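Local coordinates for envelopment polyprotein (Bovine Schmallenberg virus BH80/Germany/2011, PDB 7A56), which probably drives entry of the virus into its host cell as a class II fusion glycoprotein that merges viral and cellular membranes, at residues 388-391 with 397-400; 409-414 with 422-427. One frame throughout, in Å; residues are numbered along the deposited sequence.

Contact 1 (388-391 with 397-400); sequences SIKS and IKII. With PO4 (phosphate ion), chain J.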
# COMPACT_ATOMS: atom_id res chain seq x y z
N SER A 388 17.63 16.85 0.66
CA SER A 388 17.10 16.32 1.91
C SER A 388 16.39 17.42 2.72
O SER A 388 16.92 18.52 2.90
CB SER A 388 18.25 15.74 2.73
OG SER A 388 17.75 14.87 3.69
N ILE A 389 15.19 17.14 3.23
CA ILE A 389 14.53 18.10 4.12
C ILE A 389 14.47 17.47 5.50
O ILE A 389 14.13 16.28 5.65
CB ILE A 389 13.16 18.55 3.55
CG1 ILE A 389 12.50 19.58 4.50
CG2 ILE A 389 12.24 17.38 3.16
CD1 ILE A 389 11.32 20.34 3.85
N LYS A 390 14.89 18.23 6.52
CA LYS A 390 14.85 17.78 7.91
C LYS A 390 14.19 18.82 8.83
O LYS A 390 14.10 19.99 8.48
CB LYS A 390 16.26 17.42 8.40
CG LYS A 390 16.85 16.24 7.57
CD LYS A 390 18.07 15.63 8.17
CE LYS A 390 18.62 14.56 7.22
NZ LYS A 390 17.60 13.56 6.77
N SER A 391 13.77 18.39 10.01
CA SER A 391 13.17 19.30 10.99
C SER A 391 13.31 18.69 12.38
O SER A 391 13.55 17.48 12.53
CB SER A 391 11.68 19.58 10.68
OG SER A 391 11.00 20.32 11.71
N ILE A 397 7.52 14.52 4.10
CA ILE A 397 8.39 14.22 2.97
C ILE A 397 9.79 14.11 3.52
O ILE A 397 10.15 14.79 4.50
CB ILE A 397 8.37 15.30 1.84
CG1 ILE A 397 8.75 16.68 2.41
CG2 ILE A 397 7.00 15.25 1.10
CD1 ILE A 397 8.80 17.80 1.40
N LYS A 398 10.63 13.30 2.84
CA LYS A 398 12.05 13.23 3.20
C LYS A 398 12.95 13.99 2.23
O LYS A 398 14.02 14.43 2.63
CB LYS A 398 12.53 11.75 3.26
CG LYS A 398 11.76 10.86 4.23
CD LYS A 398 11.93 11.40 5.68
CE LYS A 398 13.41 11.43 6.15
NZ LYS A 398 13.51 11.91 7.60
N ILE A 399 12.49 14.23 1.01
CA ILE A 399 13.29 14.98 0.05
C ILE A 399 12.33 15.92 -0.66
O ILE A 399 11.13 15.63 -0.78
CB ILE A 399 14.01 14.04 -0.96
CG1 ILE A 399 12.99 13.34 -1.81
CG2 ILE A 399 14.80 12.96 -0.25
CD1 ILE A 399 13.59 12.75 -3.07
N ILE A 400 12.86 17.06 -1.07
CA ILE A 400 12.06 18.09 -1.74
C ILE A 400 12.78 18.54 -3.01
O ILE A 400 14.00 18.77 -3.00
CB ILE A 400 11.78 19.28 -0.79
CG1 ILE A 400 10.66 20.20 -1.34
CG2 ILE A 400 13.10 20.02 -0.47
CD1 ILE A 400 10.21 21.29 -0.34
P PO4 J . 16.39 11.92 9.85
O1 PO4 J . 15.89 10.87 10.81
O2 PO4 J . 15.94 13.29 10.33
O3 PO4 J . 15.88 11.69 8.44
O4 PO4 J . 17.90 11.85 9.78
O HOH W 1 12.64 14.60 7.42
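Ser388 and Ile399 form an antiparallel, non-hydrogen-bonded pair where strand 385-391 meets strand 399-402, outermost within this chain in a four-stranded sheet. Just beyond it, Ile389 N donates to Lys398 O at 3.0 Å. The N-H...O angle is 173°, although the nitrogen stands above the carbonyl plane. With CG1 anti to its backbone N (chi1 -179°), Ile389 brings its other branch, CG2, up to the second segment, where CG2 lies 3.6 Å from Ile397 CG1. Three residues on from Ile397, Ile400 CG2 comes within 4.3 Å of Ile389 CB. Beta-branched isoleucines suit these extended backbones, and Ile389 is buried further by Val424 and Val426. The lysines reach a phosphate ion, probably from the crystallisation liquor. Lys390 runs extended and bends only at chi4, donating from NZ to phosphate O3 at 3.0 Å; Lys398, bent at chi2 and chi3, has NZ modelled doubtfully close to the same oxygen. A water accepts from Lys398 NZ and donates to Ile389 O. Gln197 of a second subunit binds both the phosphate and Lys398 NZ. Such a sheet edge meeting a neighbouring subunit is consistent with the immunoglobulin-like domain III of a class II fusion protein in its postfusion trimer.

Contact 2 (409-414 with 422-427); sequences YSIKLN and VSVSVC
Leu413 and Val422 meet between the two facing sheets of a beta sandwich, consistent with the immunoglobulin-like domain III of class II fusion proteins. Strand 409-414 belongs to one sheet and strand 422-426 to the other. Their axes approach to 10.2 Å and run at 129° to each other, so the strands are joined by side chains rather than by backbone hydrogen bonds. Four aliphatic residues, all pointing inward, carry the contact. Leu413 holds CG anti to its own carbonyl carbon (chi1 -58°), and its nearly straight chi2 sends CD1 outward from the strand. That methyl rests over Val422 CG1 and Val424 CG2, and the short, branched valines suit a strand that needs only to offer methyls to the facing sheet. Leu413 lies slantwise across Val422, so the two meet chiefly through one methyl each. Ile411, also extended at its outer torsion, places CD1 alongside the next valine at 4.2 Å from Val424 CG2. Alternation along strand 422-426 turns Ser423 the other way, and its polar hydroxyl is thereby kept out of the apolar interior. Cystines close the surroundings: Leu413 touches Cys375 and Cys393, Val422 touches their disulfide partners Cys363 and Cys415, and Cys427 is bonded to Cys387. Apolar neighbours Leu377 and Ile361 pack on Ile411 and Val424, respectively. Leu413 CD1 makes the tightest approach, lying 3.5 Å from Val422 CG1, closer than usual for two methyls, while keeping 4.2 Å from Val424 CG2.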
# COMPACT_ATOMS: atom_id res chain seq x y z
N TYR A 409 7.41 27.32 -1.35
CA TYR A 409 7.30 25.89 -1.08
C TYR A 409 6.52 25.75 0.23
O TYR A 409 6.68 26.59 1.11
CB TYR A 409 8.69 25.23 -0.93
CG TYR A 409 9.55 25.36 -2.16
CD1 TYR A 409 10.20 26.55 -2.45
CD2 TYR A 409 9.70 24.28 -3.05
CE1 TYR A 409 10.96 26.69 -3.60
CE2 TYR A 409 10.47 24.40 -4.20
CZ TYR A 409 11.08 25.60 -4.47
OH TYR A 409 11.81 25.72 -5.59
N SER A 410 5.65 24.76 0.35
CA SER A 410 4.96 24.57 1.63
C SER A 410 5.09 23.13 2.08
O SER A 410 5.07 22.21 1.27
CB SER A 410 3.48 24.96 1.56
OG SER A 410 2.84 24.30 0.49
N ILE A 411 5.20 22.94 3.40
CA ILE A 411 5.36 21.61 3.99
C ILE A 411 4.46 21.51 5.21
O ILE A 411 4.08 22.51 5.82
CB ILE A 411 6.80 21.30 4.43
CG1 ILE A 411 7.26 22.21 5.56
CG2 ILE A 411 7.75 21.29 3.23
CD1 ILE A 411 8.75 22.05 5.87
N LYS A 412 4.13 20.27 5.58
CA LYS A 412 3.36 20.01 6.79
C LYS A 412 4.24 19.27 7.79
O LYS A 412 5.04 18.41 7.40
CB LYS A 412 2.10 19.21 6.45
CG LYS A 412 1.34 18.69 7.65
CD LYS A 412 0.05 17.99 7.22
CE LYS A 412 0.28 16.62 6.57
NZ LYS A 412 -0.98 15.76 6.55
N LEU A 413 4.15 19.68 9.05
CA LEU A 413 4.96 19.15 10.14
C LEU A 413 4.07 18.63 11.26
O LEU A 413 2.96 19.11 11.50
CB LEU A 413 5.91 20.20 10.72
CG LEU A 413 6.89 20.84 9.73
CD1 LEU A 413 7.70 21.89 10.48
CD2 LEU A 413 7.78 19.81 9.03
N ASN A 414 4.59 17.65 11.96
CA ASN A 414 3.94 17.12 13.15
C ASN A 414 4.88 17.45 14.30
O ASN A 414 5.89 16.77 14.48
CB ASN A 414 3.70 15.62 13.02
CG ASN A 414 3.26 14.98 14.31
OD1 ASN A 414 4.00 14.20 14.94
ND2 ASN A 414 2.04 15.28 14.71
N VAL A 422 10.25 26.09 15.53
CA VAL A 422 10.33 25.12 14.45
C VAL A 422 11.62 25.38 13.69
O VAL A 422 11.88 26.51 13.26
CB VAL A 422 9.12 25.22 13.51
CG1 VAL A 422 9.35 24.36 12.30
CG2 VAL A 422 7.84 24.84 14.24
N SER A 423 12.45 24.35 13.57
CA SER A 423 13.67 24.35 12.75
C SER A 423 13.47 23.49 11.51
O SER A 423 12.84 22.43 11.59
CB SER A 423 14.86 23.82 13.55
OG SER A 423 16.06 24.18 12.89
N VAL A 424 14.02 23.93 10.38
CA VAL A 424 13.92 23.19 9.13
C VAL A 424 15.23 23.38 8.36
O VAL A 424 15.77 24.49 8.31
CB VAL A 424 12.73 23.65 8.25
CG1 VAL A 424 12.80 22.95 6.88
CG2 VAL A 424 11.36 23.38 8.94
N SER A 425 15.71 22.30 7.77
CA SER A 425 16.88 22.38 6.90
C SER A 425 16.50 21.80 5.55
O SER A 425 15.72 20.84 5.46
CB SER A 425 18.10 21.65 7.52
OG SER A 425 18.04 20.24 7.38
N VAL A 426 17.02 22.42 4.49
CA VAL A 426 16.87 21.93 3.12
C VAL A 426 18.26 21.93 2.46
O VAL A 426 18.87 22.99 2.31
CB VAL A 426 15.90 22.82 2.32
CG1 VAL A 426 15.74 22.27 0.91
CG2 VAL A 426 14.52 22.91 3.08
N CYS A 427 18.73 20.77 2.03
CA CYS A 427 20.15 20.61 1.62
C CYS A 427 20.98 21.15 2.79
O CYS A 427 20.75 20.80 3.95
CB CYS A 427 20.39 21.29 0.26
SG CYS A 427 20.09 20.27 -1.27

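Reading from the N terminus, strand 385-391 turns through 392-396 and returns as 397-400, so contact 1 closes a loop of five residues. Within that loop, short strand 394-395 joins the opposite sheet as a neighbour of strand 408-414. After 399-402 the chain crosses through 403-407 to that sheet, follows it as 408-414, and returns along 422-426, where contact 2 closes a loop of seven residues. The two closures follow in series, neither nesting nor crossing, with centres about 7 Å apart. Strands 385-391 and 422-426 are adjacent, with Lys390 O facing Ser425 N at 2.9 Å; contact 1 therefore works within one sheet, whereas contact 2 ties it to the other. The Cys393-Cys415 disulfide links the two loops.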